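Side-chain contacts in folylpolyglutamate synthase protein FOLC (Mycobacterium tuberculosis, PDB 2VOS), which probably joins L-glutamate to dihydropteroate, making dihydrofolate, and adds further glutamates to tetrahydrofolate, with ATP as the energy source: residues H68-N73 and A217-R222; A232-Q237 and E243-E248; D399-T404 and L419-R424. All coordinates share one frame; numbering follows the deposited sequence.

Contact 1: H68-N73 and A217-R222; sequences HIAGTN and AGIITR. With ADP (adenosine-5'-diphosphate), chain B.
H68 and I219 bring the two backbones to 7.3 Å between their CA atoms, where strand 66-70 passes a type I beta turn from A217 to I220. The strand belongs to the parallel part of the P-loop NTPase sheet in the Mur ligase middle domain, and it runs out into the phosphate-binding loop. The turn is closed by I220 N donating to A217 O at 2.9 Å, and it presents I219 to the strand. CG1 of I219 takes the crowded position between backbone N and carbonyl carbon (chi1 70°); with the extended chi2 this puts CD1 over one face of the H68 imidazole, toward its rim, 4.2 Å from the ring centroid and 23° off the normal. CG2, the second branch, lies 3.6 Å from H68 CE1, so the beta-branched side chain meets the ring with both arms. I219 CD1 also packs 3.8 Å from A70 CB, a side chain small enough to admit it. Being polar as well as flat, H68 also binds a water in its ring plane: ND1 lies 2.9 Å from it, and the water donates to I219 O. NE2 is hydrogen-bonded to T184 OG1, fixing the ring at both nitrogens. Beyond the strand, N73 ND2 donates to O4' of ADP at 3.2 Å, with an N-H...O angle of 151°.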
loop_
_atom_site.group_PDB
_atom_site.type_symbol
_atom_site.label_atom_id
_atom_site.label_comp_id
_atom_site.label_asym_id
_atom_site.label_seq_id
_atom_site.Cartn_x
_atom_site.Cartn_y
_atom_site.Cartn_z
ATOM N N HIS A 68 -7.945 -10.951 2.287
ATOM C CA HIS A 68 -7.758 -9.963 3.326
ATOM C C HIS A 68 -6.266 -9.827 3.541
ATOM O O HIS A 68 -5.558 -10.805 3.763
ATOM C CB HIS A 68 -8.489 -10.412 4.605
ATOM C CG HIS A 68 -8.733 -9.305 5.592
ATOM N ND1 HIS A 68 -9.281 -9.521 6.839
ATOM C CD2 HIS A 68 -8.532 -7.966 5.497
ATOM C CE1 HIS A 68 -9.399 -8.365 7.473
ATOM N NE2 HIS A 68 -8.960 -7.404 6.674
ATOM N N ILE A 69 -5.746 -8.605 3.462
ATOM C CA ILE A 69 -4.311 -8.441 3.391
ATOM C C ILE A 69 -3.755 -7.525 4.498
ATOM O O ILE A 69 -4.205 -6.367 4.644
ATOM C CB ILE A 69 -3.903 -7.845 1.973
ATOM C CG1 ILE A 69 -4.360 -8.811 0.841
ATOM C CG2 ILE A 69 -2.441 -7.531 1.906
ATOM C CD1 ILE A 69 -4.589 -8.068 -0.523
ATOM N N ALA A 70 -2.775 -8.045 5.259
ATOM C CA ALA A 70 -2.108 -7.264 6.340
ATOM C C ALA A 70 -0.629 -7.378 6.141
ATOM O O ALA A 70 -0.154 -8.154 5.274
ATOM C CB ALA A 70 -2.536 -7.787 7.713
ATOM N N GLY A 71 0.139 -6.547 6.853
ATOM C CA GLY A 71 1.588 -6.637 6.780
ATOM C C GLY A 71 2.138 -5.240 6.865
ATOM O O GLY A 71 1.361 -4.296 7.031
ATOM N N THR A 72 3.449 -5.078 6.717
ATOM C CA THR A 72 4.031 -3.758 6.819
ATOM C C THR A 72 4.329 -3.144 5.486
ATOM O O THR A 72 4.107 -1.952 5.306
ATOM C CB THR A 72 5.347 -3.766 7.640
ATOM O OG1 THR A 72 5.032 -4.309 8.936
ATOM C CG2 THR A 72 5.803 -2.331 7.838
ATOM N N ASN A 73 4.931 -3.895 4.578
ATOM C CA ASN A 73 5.221 -3.343 3.268
ATOM C C ASN A 73 4.597 -4.251 2.169
ATOM O O ASN A 73 4.564 -5.459 2.322
ATOM C CB ASN A 73 6.720 -3.286 3.020
ATOM C CG ASN A 73 7.411 -2.131 3.756
ATOM O OD1 ASN A 73 7.945 -2.358 4.817
ATOM N ND2 ASN A 73 7.435 -0.908 3.156
ATOM N N ALA A 217 -1.743 -10.787 12.746
ATOM C CA ALA A 217 -2.258 -12.132 12.647
ATOM C C ALA A 217 -3.734 -12.168 12.991
ATOM O O ALA A 217 -4.412 -13.158 12.688
ATOM C CB ALA A 217 -1.492 -13.061 13.569
ATOM N N GLY A 218 -4.246 -11.118 13.635
ATOM C CA GLY A 218 -5.665 -11.113 14.001
ATOM C C GLY A 218 -6.615 -11.185 12.797
ATOM O O GLY A 218 -7.807 -11.395 12.972
ATOM N N ILE A 219 -6.117 -11.068 11.561
ATOM C CA ILE A 219 -7.041 -11.208 10.442
ATOM C C ILE A 219 -7.192 -12.676 10.004
ATOM O O ILE A 219 -8.012 -13.001 9.115
ATOM C CB ILE A 219 -6.651 -10.295 9.204
ATOM C CG1 ILE A 219 -5.358 -10.820 8.520
ATOM C CG2 ILE A 219 -6.573 -8.809 9.636
ATOM C CD1 ILE A 219 -5.220 -10.382 7.040
ATOM N N ILE A 220 -6.380 -13.557 10.575
ATOM C CA ILE A 220 -6.503 -14.974 10.246
ATOM C C ILE A 220 -7.569 -15.537 11.211
ATOM O O ILE A 220 -7.292 -15.653 12.412
ATOM C CB ILE A 220 -5.141 -15.730 10.492
ATOM C CG1 ILE A 220 -3.981 -15.115 9.673
ATOM C CG2 ILE A 220 -5.274 -17.234 10.202
ATOM C CD1 ILE A 220 -2.556 -15.490 10.205
ATOM N N THR A 221 -8.758 -15.898 10.714
ATOM C CA THR A 221 -9.886 -16.275 11.589
ATOM C C THR A 221 -10.369 -17.685 11.287
ATOM O O THR A 221 -10.237 -18.139 10.138
ATOM C CB THR A 221 -11.072 -15.295 11.404
ATOM O OG1 THR A 221 -11.533 -15.390 10.059
ATOM C CG2 THR A 221 -10.623 -13.865 11.590
ATOM N N ARG A 222 -10.941 -18.371 12.268
ATOM C CA ARG A 222 -11.485 -19.717 12.036
ATOM C C ARG A 222 -12.689 -19.623 11.087
ATOM O O ARG A 222 -13.522 -18.726 11.224
ATOM C CB ARG A 222 -11.876 -20.367 13.354
ATOM C CG ARG A 222 -12.506 -21.783 13.202
ATOM C CD ARG A 222 -12.446 -22.589 14.519
ATOM N NE ARG A 222 -13.087 -23.919 14.464
ATOM C CZ ARG A 222 -12.898 -24.855 13.521
ATOM N NH1 ARG A 222 -12.099 -24.631 12.477
ATOM N NH2 ARG A 222 -13.526 -26.034 13.610
HETATM P PB ADP B . 1.654 -0.862 2.027
HETATM O O1B ADP B . 0.275 -0.855 1.421
HETATM O O2B ADP B . 2.011 0.440 2.689
HETATM O O3B ADP B . 2.018 -2.066 2.841
HETATM P PA ADP B . 2.710 -0.504 -0.720
HETATM O O1A ADP B . 1.878 0.768 -0.797
HETATM O O2A ADP B . 2.741 -1.586 -1.787
HETATM O O3A ADP B . 2.708 -1.088 0.809
HETATM O "O5'" ADP B . 4.227 0.077 -0.755
HETATM C "C5'" ADP B . 4.687 1.218 -0.016
HETATM C "C4'" ADP B . 6.197 1.327 -0.321
HETATM O "O4'" ADP B . 6.874 0.166 0.236
HETATM C "C3'" ADP B . 6.552 1.218 -1.802
HETATM O "O3'" ADP B . 6.763 2.494 -2.371
HETATM C "C2'" ADP B . 7.875 0.515 -1.923
HETATM O "O2'" ADP B . 8.909 1.499 -1.577
HETATM C "C1'" ADP B . 7.863 -0.349 -0.689
HETATM N N9 ADP B . 7.460 -1.773 -0.870
HETATM C C8 ADP B . 6.339 -2.335 -1.435
HETATM N N7 ADP B . 6.390 -3.694 -1.308
HETATM C C5 ADP B . 7.495 -3.981 -0.558
HETATM C C6 ADP B . 8.131 -5.186 -0.015
HETATM N N6 ADP B . 7.597 -6.407 -0.232
HETATM N N1 ADP B . 9.281 -5.010 0.646
HETATM C C2 ADP B . 9.913 -3.827 0.854
HETATM N N3 ADP B . 9.381 -2.656 0.415
HETATM C C4 ADP B . 8.206 -2.720 -0.293
HETATM O O HOH W 1 -10.444 -11.903 7.965
#

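Contact 2: A232-Q237 and E243-E248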
loop_
_atom_site.group_PDB
_atom_site.type_symbol
_atom_site.label_atom_id
_atom_site.label_comp_id
_atom_site.label_asym_id
_atom_site.label_seq_id
_atom_site.Cartn_x
_atom_site.Cartn_y
_atom_site.Cartn_z
ATOM N N ALA A 232 -3.924 -19.101 5.417
ATOM C CA ALA A 232 -3.024 -17.990 5.654
ATOM C C ALA A 232 -1.862 -18.124 4.664
ATOM O O ALA A 232 -1.166 -19.163 4.606
ATOM C CB ALA A 232 -2.468 -18.021 7.103
ATOM N N VAL A 233 -1.664 -17.093 3.871
ATOM C CA VAL A 233 -0.600 -17.083 2.877
ATOM C C VAL A 233 0.442 -16.043 3.298
ATOM O O VAL A 233 0.146 -14.869 3.380
ATOM C CB VAL A 233 -1.151 -16.699 1.488
ATOM C CG1 VAL A 233 -0.075 -16.895 0.423
ATOM C CG2 VAL A 233 -2.361 -17.589 1.165
ATOM N N ILE A 234 1.661 -16.480 3.555
ATOM C CA ILE A 234 2.572 -15.634 4.263
ATOM C C ILE A 234 3.829 -15.339 3.449
ATOM O O ILE A 234 4.491 -16.265 2.939
ATOM C CB ILE A 234 2.966 -16.342 5.574
ATOM C CG1 ILE A 234 1.709 -16.552 6.418
ATOM C CG2 ILE A 234 3.865 -15.434 6.375
ATOM C CD1 ILE A 234 1.962 -17.420 7.710
ATOM N N GLY A 235 4.163 -14.059 3.316
ATOM C CA GLY A 235 5.379 -13.676 2.614
ATOM C C GLY A 235 6.617 -13.926 3.493
ATOM O O GLY A 235 6.521 -14.517 4.580
ATOM N N ARG A 236 7.771 -13.430 3.051
ATOM C CA ARG A 236 9.046 -13.609 3.787
ATOM C C ARG A 236 9.003 -12.884 5.118
ATOM O O ARG A 236 8.644 -11.725 5.136
ATOM C CB ARG A 236 10.183 -12.993 2.949
ATOM C CG ARG A 236 10.830 -14.004 2.038
ATOM C CD ARG A 236 11.755 -13.402 0.954
ATOM N NE ARG A 236 12.298 -14.519 0.158
ATOM C CZ ARG A 236 13.428 -14.496 -0.561
ATOM N NH1 ARG A 236 14.159 -13.385 -0.622
ATOM N NH2 ARG A 236 13.815 -15.584 -1.234
ATOM N N GLN A 237 9.397 -13.522 6.233
ATOM C CA GLN A 237 9.305 -12.876 7.549
ATOM C C GLN A 237 10.575 -13.185 8.311
ATOM O O GLN A 237 11.270 -14.140 7.970
ATOM C CB GLN A 237 8.132 -13.441 8.352
ATOM C CG GLN A 237 6.756 -13.401 7.677
ATOM C CD GLN A 237 6.267 -11.979 7.447
ATOM O OE1 GLN A 237 6.829 -11.002 7.993
ATOM N NE2 GLN A 237 5.219 -11.845 6.645
ATOM N N GLU A 243 7.165 -17.417 13.751
ATOM C CA GLU A 243 6.697 -18.188 14.894
ATOM C C GLU A 243 5.322 -17.717 15.361
ATOM O O GLU A 243 4.370 -18.522 15.529
ATOM C CB GLU A 243 7.706 -18.094 16.015
ATOM N N VAL A 244 5.183 -16.406 15.521
ATOM C CA VAL A 244 3.908 -15.849 15.952
ATOM C C VAL A 244 2.792 -16.087 14.932
ATOM O O VAL A 244 1.649 -16.428 15.295
ATOM C CB VAL A 244 4.006 -14.310 16.257
ATOM C CG1 VAL A 244 2.609 -13.700 16.348
ATOM C CG2 VAL A 244 4.787 -14.067 17.521
ATOM N N LEU A 245 3.096 -15.893 13.649
ATOM C CA LEU A 245 2.082 -16.097 12.653
ATOM C C LEU A 245 1.608 -17.546 12.554
ATOM O O LEU A 245 0.393 -17.794 12.326
ATOM C CB LEU A 245 2.607 -15.648 11.259
ATOM C CG LEU A 245 3.035 -14.186 11.166
ATOM C CD1 LEU A 245 3.585 -13.899 9.744
ATOM C CD2 LEU A 245 1.855 -13.316 11.483
ATOM N N LEU A 246 2.554 -18.488 12.662
ATOM C CA LEU A 246 2.212 -19.922 12.616
ATOM C C LEU A 246 1.372 -20.334 13.839
ATOM O O LEU A 246 0.407 -21.123 13.747
ATOM C CB LEU A 246 3.483 -20.789 12.539
ATOM C CG LEU A 246 4.349 -20.598 11.284
ATOM C CD1 LEU A 246 5.678 -21.399 11.341
ATOM C CD2 LEU A 246 3.556 -20.969 10.044
ATOM N N ALA A 247 1.751 -19.801 15.001
ATOM C CA ALA A 247 0.978 -20.045 16.253
ATOM C C ALA A 247 -0.484 -19.597 16.098
ATOM O O ALA A 247 -1.415 -20.345 16.419
ATOM C CB ALA A 247 1.627 -19.341 17.396
ATOM N N GLU A 248 -0.683 -18.382 15.587
ATOM C CA GLU A 248 -2.014 -17.861 15.396
ATOM C C GLU A 248 -2.749 -18.632 14.309
ATOM O O GLU A 248 -3.965 -18.751 14.329
ATOM C CB GLU A 248 -1.927 -16.372 15.025
ATOM C CG GLU A 248 -1.081 -15.532 16.022
ATOM C CD GLU A 248 -1.778 -15.364 17.381
ATOM O OE1 GLU A 248 -2.871 -14.749 17.398
ATOM O OE2 GLU A 248 -1.245 -15.858 18.404
#
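L245 reaches from its helix with one methyl, CD1, set 3.7 Å from I234 CG2 and 3.8 Å from Q237 CG. I234 answers with its other branch too, its CD1 lying 4.0 Å from L245 CB, so the branched isoleucine meets both the root and the tip of the leucine. These are dispersion contacts: I234 and L245 are buried, and Q237 adds the aliphatic part of a partly exposed side chain. The leucine lies slantwise against the isoleucine but nearly at right angles to the glutamine. In L245, chi1 of -59° turns CG toward the strand and the extended chi2 (178°) sends CD1 on to both partners. Q237 suits a place where fat and polar surfaces meet: with its chain bent at chi2 (-65°), the amide stays alongside the same methyl while NE2 bonds to T195 O and OE1 to I197 N, which fixes its rotation. M242, from the same helix as L245, touches both I234 and Q237. Together these contacts fasten the beta-alpha start of the unit formed by strand 231-234, helix 239-251 and strand 255-258; L245 also packs on I194 of the adjacent strand and on A217 of helix 209-217.

Contact 3: D399-T404 and L419-R424; sequences DSVVVT and LAAGER
A421 is held against V401 and V403 by a turn of helix 414-425 in which E423 N donates to L419 O at 3.0 Å, an i to i+4 bond, and, weakly, to A420 O. Across the interface the contact is wholly apolar. The single methyl of A421 points toward the strand, 3.9 Å from V403 CG1 and a longer 4.2 Å from V401 CG1. The two valines alternate with V402 along strand 400-403, so both direct their CB toward the helix, whereas V402 turns to the sheet's other face and packs on helix 436-451. In V403, CG1 lies opposite the carbonyl carbon (chi1 -62°), which delivers this branch to the alanine. Beta-branched valine suits an extended strand, and alanine, short and unbranched, lets the helix backbone come close: the CA atoms of V401 and A421 are 7.9 Å apart. V430 of the next strand touches both V401 and A421, completing the apolar floor beneath the helix. The contact thus joins the strand and helix of a beta-alpha-beta crossover in the glutamate ligase domain, while R424 makes a salt bridge with D388 of helix 387-394. With methyl groups alone meeting, the chemistry implies an association through dispersion and exclusion of water, with little directional preference between the side chains.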
loop_
_atom_site.group_PDB
_atom_site.type_symbol
_atom_site.label_atom_id
_atom_site.label_comp_id
_atom_site.label_asym_id
_atom_site.label_seq_id
_atom_site.Cartn_x
_atom_site.Cartn_y
_atom_site.Cartn_z
ATOM N N ASP A 399 22.752 11.509 -4.407
ATOM C CA ASP A 399 23.903 12.403 -4.343
ATOM C C ASP A 399 23.595 13.595 -3.440
ATOM O O ASP A 399 24.472 14.092 -2.676
ATOM C CB ASP A 399 24.233 12.881 -5.758
ATOM C CG ASP A 399 24.750 11.765 -6.583
ATOM O OD1 ASP A 399 25.971 11.498 -6.426
ATOM O OD2 ASP A 399 23.927 11.079 -7.281
ATOM N N SER A 400 22.364 14.095 -3.550
ATOM C CA SER A 400 21.904 15.056 -2.557
ATOM C C SER A 400 20.431 14.946 -2.348
ATOM O O SER A 400 19.731 14.237 -3.087
ATOM C CB SER A 400 22.337 16.510 -2.881
ATOM O OG SER A 400 21.648 16.993 -3.998
ATOM N N VAL A 401 19.923 15.676 -1.367
ATOM C CA VAL A 401 18.516 15.622 -1.072
ATOM C C VAL A 401 17.975 17.042 -0.870
ATOM O O VAL A 401 18.684 17.921 -0.344
ATOM C CB VAL A 401 18.303 14.670 0.119
ATOM C CG1 VAL A 401 19.044 15.209 1.408
ATOM C CG2 VAL A 401 16.837 14.393 0.342
ATOM N N VAL A 402 16.750 17.286 -1.340
ATOM C CA VAL A 402 16.025 18.529 -1.042
ATOM C C VAL A 402 14.905 18.130 -0.103
ATOM O O VAL A 402 14.046 17.332 -0.483
ATOM C CB VAL A 402 15.370 19.106 -2.334
ATOM C CG1 VAL A 402 14.747 20.499 -2.044
ATOM C CG2 VAL A 402 16.423 19.187 -3.465
ATOM N N VAL A 403 14.913 18.658 1.115
ATOM C CA VAL A 403 13.886 18.337 2.102
ATOM C C VAL A 403 12.834 19.416 2.105
ATOM O O VAL A 403 13.129 20.597 1.910
ATOM C CB VAL A 403 14.477 18.164 3.520
ATOM C CG1 VAL A 403 15.475 17.009 3.558
ATOM C CG2 VAL A 403 15.176 19.395 3.949
ATOM N N THR A 404 11.580 19.010 2.281
ATOM C CA THR A 404 10.479 19.931 2.197
ATOM C C THR A 404 9.327 19.420 3.067
ATOM O O THR A 404 9.530 18.592 3.959
ATOM C CB THR A 404 10.084 20.192 0.684
ATOM O OG1 THR A 404 9.103 21.229 0.614
ATOM C CG2 THR A 404 9.529 18.956 0.015
ATOM N N LEU A 419 17.811 18.975 9.474
ATOM C CA LEU A 419 18.788 18.540 10.465
ATOM C C LEU A 419 18.976 17.003 10.453
ATOM O O LEU A 419 20.100 16.521 10.397
ATOM C CB LEU A 419 18.323 19.031 11.829
ATOM C CG LEU A 419 19.049 18.766 13.134
ATOM C CD1 LEU A 419 20.479 19.369 13.121
ATOM C CD2 LEU A 419 18.177 19.435 14.212
ATOM N N ALA A 420 17.868 16.245 10.497
ATOM C CA ALA A 420 17.915 14.782 10.387
ATOM C C ALA A 420 18.744 14.373 9.154
ATOM O O ALA A 420 19.700 13.605 9.281
ATOM C CB ALA A 420 16.492 14.171 10.330
ATOM N N ALA A 421 18.399 14.911 7.981
ATOM C CA ALA A 421 19.134 14.695 6.741
ATOM C C ALA A 421 20.614 15.034 6.877
ATOM O O ALA A 421 21.477 14.259 6.445
ATOM C CB ALA A 421 18.508 15.511 5.569
ATOM N N GLY A 422 20.889 16.207 7.467
ATOM C CA GLY A 422 22.256 16.671 7.690
ATOM C C GLY A 422 23.103 15.678 8.472
ATOM O O GLY A 422 24.302 15.531 8.185
ATOM N N GLU A 423 22.490 14.995 9.443
ATOM C CA GLU A 423 23.207 14.016 10.278
ATOM C C GLU A 423 23.652 12.794 9.484
ATOM O O GLU A 423 24.650 12.177 9.834
ATOM C CB GLU A 423 22.367 13.550 11.496
ATOM C CG GLU A 423 22.060 14.610 12.595
ATOM C CD GLU A 423 23.221 14.831 13.597
ATOM O OE1 GLU A 423 24.246 14.093 13.498
ATOM O OE2 GLU A 423 23.107 15.739 14.491
ATOM N N ARG A 424 22.903 12.434 8.427
ATOM C CA ARG A 424 23.286 11.327 7.544
ATOM C C ARG A 424 24.013 11.734 6.246
ATOM O O ARG A 424 24.922 11.056 5.813
ATOM C CB ARG A 424 22.053 10.489 7.179
ATOM C CG ARG A 424 21.454 9.820 8.373
ATOM C CD ARG A 424 22.161 8.504 8.566
ATOM N NE ARG A 424 21.705 7.853 9.782
ATOM C CZ ARG A 424 22.269 6.762 10.282
ATOM N NH1 ARG A 424 23.296 6.211 9.640
ATOM N NH2 ARG A 424 21.822 6.238 11.415
#

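From the N terminus, contact 1 is met first: it closes a loop of 143 intervening residues by bringing the turn after helix 209-217 back to strand 66-70. Contact 2 follows, closing a loop of five residues and tying strand 231-234 to helix 239-251; contact 3 comes last with fourteen, tying strand 400-403 to helix 414-425. The three stand in series; none nests within or crosses another. Contacts 1 and 2 touch, A217 CB lying 3.5 Å from E248 CG and I220 CD1 4.0 Å from A232 CB, so the two adjoin on one sheet. Contact 3 belongs to the glutamate ligase domain, its centre about 35 Å from that of contact 1 and about 37 Å from that of contact 2.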